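Cathepsin L Propeptide (Toxoplasma gondii, PDB 3F75) is the propeptide of a cathepsin L protease, a small, mainly helical domain of the I29 inhibitor family that is bound here to the protease chain. Local coordinates at residues F21-F25 and R45-K50; N52-I56 and L68-G74. All blocks are in the same frame, centred on the assembly; numbering follows the deposited sequence.

How the interactions relate
Both contacts use helix 39-60, and their centres lie 10 Å apart. Interaction 1 sets helix 18-32 across it, whereas interaction 2 lays the loop of 68-74 along a later part of it. Both are partly buried. Interaction 1 is mainly aromatic, with no hydrogen bond between its segments. Interaction 2 is mainly aliphatic and has one hydrogen bond, from Asn52 to Gly74. The two meet where Met70 CE packs on Phe49 CE1 at 3.5 Å and Leu53 CD2 on Ala24 CB at 3.8 Å, so they share one apolar core. They differ in surroundings: the protease chain reaches interaction 2 but does not touch the segments of interaction 1.

Interaction 1: F21-F25 and R45-K50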
loop_
_atom_site.group_PDB
_atom_site.type_symbol
_atom_site.label_atom_id
_atom_site.label_comp_id
_atom_site.label_asym_id
_atom_site.label_seq_id
_atom_site.Cartn_x
_atom_site.Cartn_y
_atom_site.Cartn_z
ATOM N N PHE B 21 -12.591 15.539 23.892
ATOM C CA PHE B 21 -12.435 15.632 22.442
ATOM C C PHE B 21 -11.562 16.823 22.072
ATOM O O PHE B 21 -10.705 16.715 21.203
ATOM C CB PHE B 21 -13.791 15.751 21.750
ATOM C CG PHE B 21 -14.590 14.472 21.735
ATOM C CD1 PHE B 21 -14.098 13.334 21.110
ATOM C CD2 PHE B 21 -15.848 14.420 22.305
ATOM C CE1 PHE B 21 -14.844 12.156 21.077
ATOM C CE2 PHE B 21 -16.604 13.241 22.279
ATOM C CZ PHE B 21 -16.101 12.113 21.658
ATOM N N GLN B 22 -11.752 17.954 22.745
ATOM C CA GLN B 22 -10.923 19.131 22.471
ATOM C C GLN B 22 -9.449 18.876 22.770
ATOM O O GLN B 22 -8.583 19.235 21.971
ATOM C CB GLN B 22 -11.420 20.344 23.249
ATOM C CG GLN B 22 -12.735 20.892 22.700
ATOM C CD GLN B 22 -13.346 21.966 23.577
ATOM O OE1 GLN B 22 -13.072 22.038 24.775
ATOM N NE2 GLN B 22 -14.188 22.806 22.983
ATOM N N ASP B 23 -9.162 18.253 23.908
ATOM C CA ASP B 23 -7.785 17.888 24.241
ATOM C C ASP B 23 -7.217 16.903 23.225
ATOM O O ASP B 23 -6.054 17.006 22.817
ATOM C CB ASP B 23 -7.699 17.239 25.621
ATOM C CG ASP B 23 -7.961 18.209 26.757
ATOM O OD1 ASP B 23 -7.845 19.429 26.554
ATOM O OD2 ASP B 23 -8.267 17.732 27.870
ATOM N N ALA B 24 -8.022 15.923 22.855
ATOM C CA ALA B 24 -7.570 14.912 21.914
ATOM C C ALA B 24 -7.223 15.552 20.561
ATOM O O ALA B 24 -6.263 15.155 19.908
ATOM C CB ALA B 24 -8.645 13.818 21.754
ATOM N N PHE B 25 -7.989 16.551 20.141
ATOM C CA PHE B 25 -7.747 17.180 18.835
ATOM C C PHE B 25 -6.476 18.037 18.878
ATOM O O PHE B 25 -5.726 18.069 17.919
ATOM C CB PHE B 25 -8.960 18.003 18.412
ATOM C CG PHE B 25 -8.888 18.550 17.000
ATOM C CD1 PHE B 25 -8.729 17.707 15.906
ATOM C CD2 PHE B 25 -9.061 19.909 16.771
ATOM C CE1 PHE B 25 -8.721 18.215 14.610
ATOM C CE2 PHE B 25 -9.054 20.427 15.475
ATOM C CZ PHE B 25 -8.875 19.581 14.398
ATOM N N ARG B 45 -12.808 19.809 10.287
ATOM C CA ARG B 45 -11.815 18.800 10.564
ATOM C C ARG B 45 -11.934 18.279 12.006
ATOM O O ARG B 45 -11.703 17.105 12.265
ATOM C CB ARG B 45 -10.414 19.358 10.297
ATOM C CG ARG B 45 -10.192 19.731 8.857
ATOM C CD ARG B 45 -9.714 18.565 8.010
ATOM N NE ARG B 45 -9.988 18.876 6.613
ATOM C CZ ARG B 45 -10.628 18.098 5.750
ATOM N NH1 ARG B 45 -11.041 16.888 6.081
ATOM N NH2 ARG B 45 -10.839 18.545 4.526
ATOM N N TYR B 46 -12.321 19.146 12.931
ATOM C CA TYR B 46 -12.576 18.732 14.302
ATOM C C TYR B 46 -13.744 17.737 14.360
ATOM O O TYR B 46 -13.666 16.699 15.047
ATOM C CB TYR B 46 -12.885 19.955 15.153
ATOM C CG TYR B 46 -13.232 19.664 16.600
ATOM C CD1 TYR B 46 -12.410 18.880 17.386
ATOM C CD2 TYR B 46 -14.362 20.221 17.187
ATOM C CE1 TYR B 46 -12.717 18.618 18.710
ATOM C CE2 TYR B 46 -14.671 19.975 18.510
ATOM C CZ TYR B 46 -13.838 19.165 19.267
ATOM O OH TYR B 46 -14.117 18.905 20.586
ATOM N N ALA B 47 -14.810 18.051 13.625
ATOM C CA ALA B 47 -15.989 17.189 13.593
ATOM C C ALA B 47 -15.655 15.823 12.994
ATOM O O ALA B 47 -16.066 14.794 13.536
ATOM C CB ALA B 47 -17.136 17.852 12.824
ATOM N N ILE B 48 -14.887 15.811 11.905
ATOM C CA ILE B 48 -14.463 14.551 11.266
ATOM C C ILE B 48 -13.570 13.747 12.205
ATOM O O ILE B 48 -13.756 12.533 12.367
ATOM C CB ILE B 48 -13.744 14.794 9.926
ATOM C CG1 ILE B 48 -14.722 15.406 8.929
ATOM C CG2 ILE B 48 -13.149 13.480 9.355
ATOM C CD1 ILE B 48 -14.077 15.932 7.628
ATOM N N PHE B 49 -12.616 14.437 12.826
ATOM C CA PHE B 49 -11.730 13.838 13.824
ATOM C C PHE B 49 -12.500 13.179 14.970
ATOM O O PHE B 49 -12.232 12.026 15.324
ATOM C CB PHE B 49 -10.754 14.882 14.393
ATOM C CG PHE B 49 -9.943 14.369 15.561
ATOM C CD1 PHE B 49 -8.790 13.634 15.352
ATOM C CD2 PHE B 49 -10.342 14.623 16.874
ATOM C CE1 PHE B 49 -8.053 13.152 16.421
ATOM C CE2 PHE B 49 -9.613 14.152 17.934
ATOM C CZ PHE B 49 -8.466 13.414 17.716
ATOM N N LYS B 50 -13.455 13.903 15.540
ATOM C CA LYS B 50 -14.276 13.355 16.611
ATOM C C LYS B 50 -15.009 12.100 16.155
ATOM O O LYS B 50 -15.011 11.089 16.854
ATOM C CB LYS B 50 -15.299 14.378 17.097
ATOM C CG LYS B 50 -14.689 15.509 17.881
ATOM C CD LYS B 50 -15.744 16.246 18.687
ATOM C CE LYS B 50 -16.658 17.102 17.829
ATOM N NZ LYS B 50 -17.715 17.727 18.686
#
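The ring of Phe25 lies against the backbone of the other helix: Tyr46 CA sits 4.0 Å from the Phe25 ring centroid, over the face, as a CH-pi contact. Two more rings complete an aromatic cluster. Tyr46 CD1 is 3.6 Å from Phe25 CD2, and Phe25 CD1 is 3.6 Å from Phe49 CG, over the face of the Phe49 ring. Both ring pairs are oblique, with planes at 50° and centroids 5.2 and 5.3 Å apart. The segment axes pass 10.4 Å apart at 104°, so the helices meet over a short patch. This is the crossing of helices 18-32 and 39-60 in the I29 propeptide fold. Arg45 and Phe49 fit the ERFNIN pattern of that family, one helical turn apart. Arg45 turns its charged end away, to salt bridges with Glu41 and Glu80. Beside the cluster, Ala24 CB lies 4.0 Å from Phe49 CE2. Phe21 CB packs 3.7 Å from Lys50 CD and 3.4 Å from Tyr46 OH. That hydroxyl is 3.3 Å from Gln22 N, but the angle is poor for a hydrogen bond. It bonds to Glu18 instead, which also forms a salt bridge with Lys50 NZ.

Interaction 2: N52-I56 and L68-G74; sequences NLVYI and LKMNHFG
Segment 52-56 is regular helix within helix 39-60. Segment 68-74 passes it in the opposite sense: extended at Leu68, Lys69 and Met70 (psi 158°, 141° and 146°), then a type I turn from Asn71 to Gly74, closed by Gly74 N to Asn71 O at 2.9 Å. CA pairs set the register: Asn52 with Gly74 (6.5 Å), Leu53 with Met70 (6.9 Å), Ile56 with Leu68 (5.8 Å). Asn71, chi1 p, places OD1 2.8 Å from Phe73 N, an Asx turn. Asn52, chi1 m, donates ND2 to Gly74 O at 2.7 Å; ND2 also bonds to Leu76 O. A CB on Gly74 would clash with Met70 SD. Met70 (t, p, p) brings CE to 3.9 Å from Leu53 CD1 and 3.8 Å from Ile56 CD1. Ile56 (m, t) sets CG2 4.0 Å from Leu68 CB. Tyr55 CE2 meets Leu68 CD1 at 3.4 Å. Leu68 also joins an antiparallel ladder with the protease chain, which Asn71 and Phe73 contact too. Asn52 and Ile56 fit the ERFNIN pattern, and Asn71 and Phe73 the GNFD motif with Lys69 in its glycine place: the pairing of helix and loop characteristic of cathepsin L-like propeptides.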
loop_
_atom_site.group_PDB
_atom_site.type_symbol
_atom_site.label_atom_id
_atom_site.label_comp_id
_atom_site.label_asym_id
_atom_site.label_seq_id
_atom_site.Cartn_x
_atom_site.Cartn_y
_atom_site.Cartn_z
ATOM N N ASN B 52 -14.232 10.025 13.725
ATOM C CA ASN B 52 -13.250 8.939 13.561
ATOM C C ASN B 52 -12.746 8.390 14.899
ATOM O O ASN B 52 -12.565 7.177 15.064
ATOM C CB ASN B 52 -12.045 9.403 12.748
ATOM C CG ASN B 52 -12.369 9.666 11.298
ATOM O OD1 ASN B 52 -13.300 9.070 10.730
ATOM N ND2 ASN B 52 -11.585 10.561 10.672
ATOM N N LEU B 53 -12.499 9.287 15.843
ATOM C CA LEU B 53 -12.044 8.906 17.176
ATOM C C LEU B 53 -13.082 8.010 17.864
ATOM O O LEU B 53 -12.740 6.976 18.467
ATOM C CB LEU B 53 -11.757 10.160 18.015
ATOM C CG LEU B 53 -11.109 9.923 19.381
ATOM C CD1 LEU B 53 -9.759 9.219 19.211
ATOM C CD2 LEU B 53 -10.949 11.223 20.164
ATOM N N VAL B 54 -14.348 8.402 17.769
ATOM C CA VAL B 54 -15.431 7.622 18.363
ATOM C C VAL B 54 -15.500 6.257 17.674
ATOM O O VAL B 54 -15.610 5.208 18.338
ATOM C CB VAL B 54 -16.793 8.362 18.288
ATOM C CG1 VAL B 54 -17.936 7.410 18.630
ATOM C CG2 VAL B 54 -16.797 9.579 19.215
ATOM N N TYR B 55 -15.373 6.265 16.349
ATOM C CA TYR B 55 -15.371 5.023 15.603
ATOM C C TYR B 55 -14.288 4.063 16.046
ATOM O O TYR B 55 -14.554 2.888 16.236
ATOM C CB TYR B 55 -15.205 5.306 14.117
ATOM C CG TYR B 55 -15.178 4.052 13.285
ATOM C CD1 TYR B 55 -16.349 3.400 12.960
ATOM C CD2 TYR B 55 -13.979 3.517 12.825
ATOM C CE1 TYR B 55 -16.338 2.255 12.202
ATOM C CE2 TYR B 55 -13.962 2.376 12.039
ATOM C CZ TYR B 55 -15.139 1.747 11.748
ATOM O OH TYR B 55 -15.152 0.616 10.974
ATOM N N ILE B 56 -13.065 4.579 16.198
ATOM C CA ILE B 56 -11.904 3.783 16.552
ATOM C C ILE B 56 -12.099 3.175 17.935
ATOM O O ILE B 56 -11.959 1.953 18.115
ATOM C CB ILE B 56 -10.612 4.655 16.505
ATOM C CG1 ILE B 56 -10.288 5.027 15.059
ATOM C CG2 ILE B 56 -9.418 3.958 17.171
ATOM C CD1 ILE B 56 -9.215 6.121 14.926
ATOM N N LEU B 68 -7.740 -0.927 15.596
ATOM C CA LEU B 68 -7.600 0.325 14.879
ATOM C C LEU B 68 -6.833 1.298 15.750
ATOM O O LEU B 68 -6.816 1.168 16.980
ATOM C CB LEU B 68 -8.970 0.929 14.570
ATOM C CG LEU B 68 -9.955 0.079 13.773
ATOM C CD1 LEU B 68 -11.229 0.857 13.479
ATOM C CD2 LEU B 68 -9.300 -0.422 12.472
ATOM N N LYS B 69 -6.229 2.295 15.121
ATOM C CA LYS B 69 -5.552 3.346 15.864
ATOM C C LYS B 69 -5.603 4.634 15.094
ATOM O O LYS B 69 -5.466 4.641 13.869
ATOM C CB LYS B 69 -4.093 2.947 16.115
ATOM C CG LYS B 69 -3.326 3.860 17.050
ATOM C CD LYS B 69 -1.865 3.405 17.117
ATOM C CE LYS B 69 -1.021 4.369 17.921
ATOM N NZ LYS B 69 -1.517 4.437 19.301
ATOM N N MET B 70 -5.791 5.735 15.813
ATOM C CA MET B 70 -5.676 7.058 15.207
ATOM C C MET B 70 -4.321 7.227 14.482
ATOM O O MET B 70 -3.299 6.678 14.888
ATOM C CB MET B 70 -5.858 8.139 16.296
ATOM C CG MET B 70 -5.763 9.580 15.789
ATOM S SD MET B 70 -7.051 10.028 14.615
ATOM C CE MET B 70 -8.541 9.810 15.584
ATOM N N ASN B 71 -4.319 7.977 13.387
ATOM C CA ASN B 71 -3.118 8.153 12.602
ATOM C C ASN B 71 -3.217 9.442 11.788
ATOM O O ASN B 71 -4.136 10.231 12.019
ATOM C CB ASN B 71 -2.886 6.926 11.713
ATOM C CG ASN B 71 -4.007 6.693 10.721
ATOM O OD1 ASN B 71 -4.592 7.632 10.190
ATOM N ND2 ASN B 71 -4.298 5.429 10.454
ATOM N N HIS B 72 -2.309 9.667 10.842
ATOM C CA HIS B 72 -2.295 10.979 10.143
ATOM C C HIS B 72 -3.475 11.203 9.189
ATOM O O HIS B 72 -3.641 12.311 8.677
ATOM C CB HIS B 72 -0.939 11.316 9.474
ATOM C CG HIS B 72 -0.557 10.438 8.318
ATOM N ND1 HIS B 72 0.755 10.244 7.951
ATOM C CD2 HIS B 72 -1.294 9.706 7.452
ATOM C CE1 HIS B 72 0.810 9.437 6.907
ATOM N NE2 HIS B 72 -0.420 9.089 6.588
ATOM N N PHE B 73 -4.320 10.188 9.000
ATOM C CA PHE B 73 -5.572 10.335 8.243
ATOM C C PHE B 73 -6.758 10.673 9.143
ATOM O O PHE B 73 -7.909 10.683 8.677
ATOM C CB PHE B 73 -5.917 9.039 7.514
ATOM C CG PHE B 73 -4.817 8.512 6.652
ATOM C CD1 PHE B 73 -4.297 9.287 5.623
ATOM C CD2 PHE B 73 -4.350 7.222 6.814
ATOM C CE1 PHE B 73 -3.301 8.810 4.803
ATOM C CE2 PHE B 73 -3.341 6.721 5.970
ATOM C CZ PHE B 73 -2.818 7.518 4.977
ATOM N N GLY B 74 -6.485 10.969 10.415
ATOM C CA GLY B 74 -7.539 11.166 11.434
ATOM C C GLY B 74 -8.579 12.249 11.177
ATOM O O GLY B 74 -9.694 12.182 11.687
#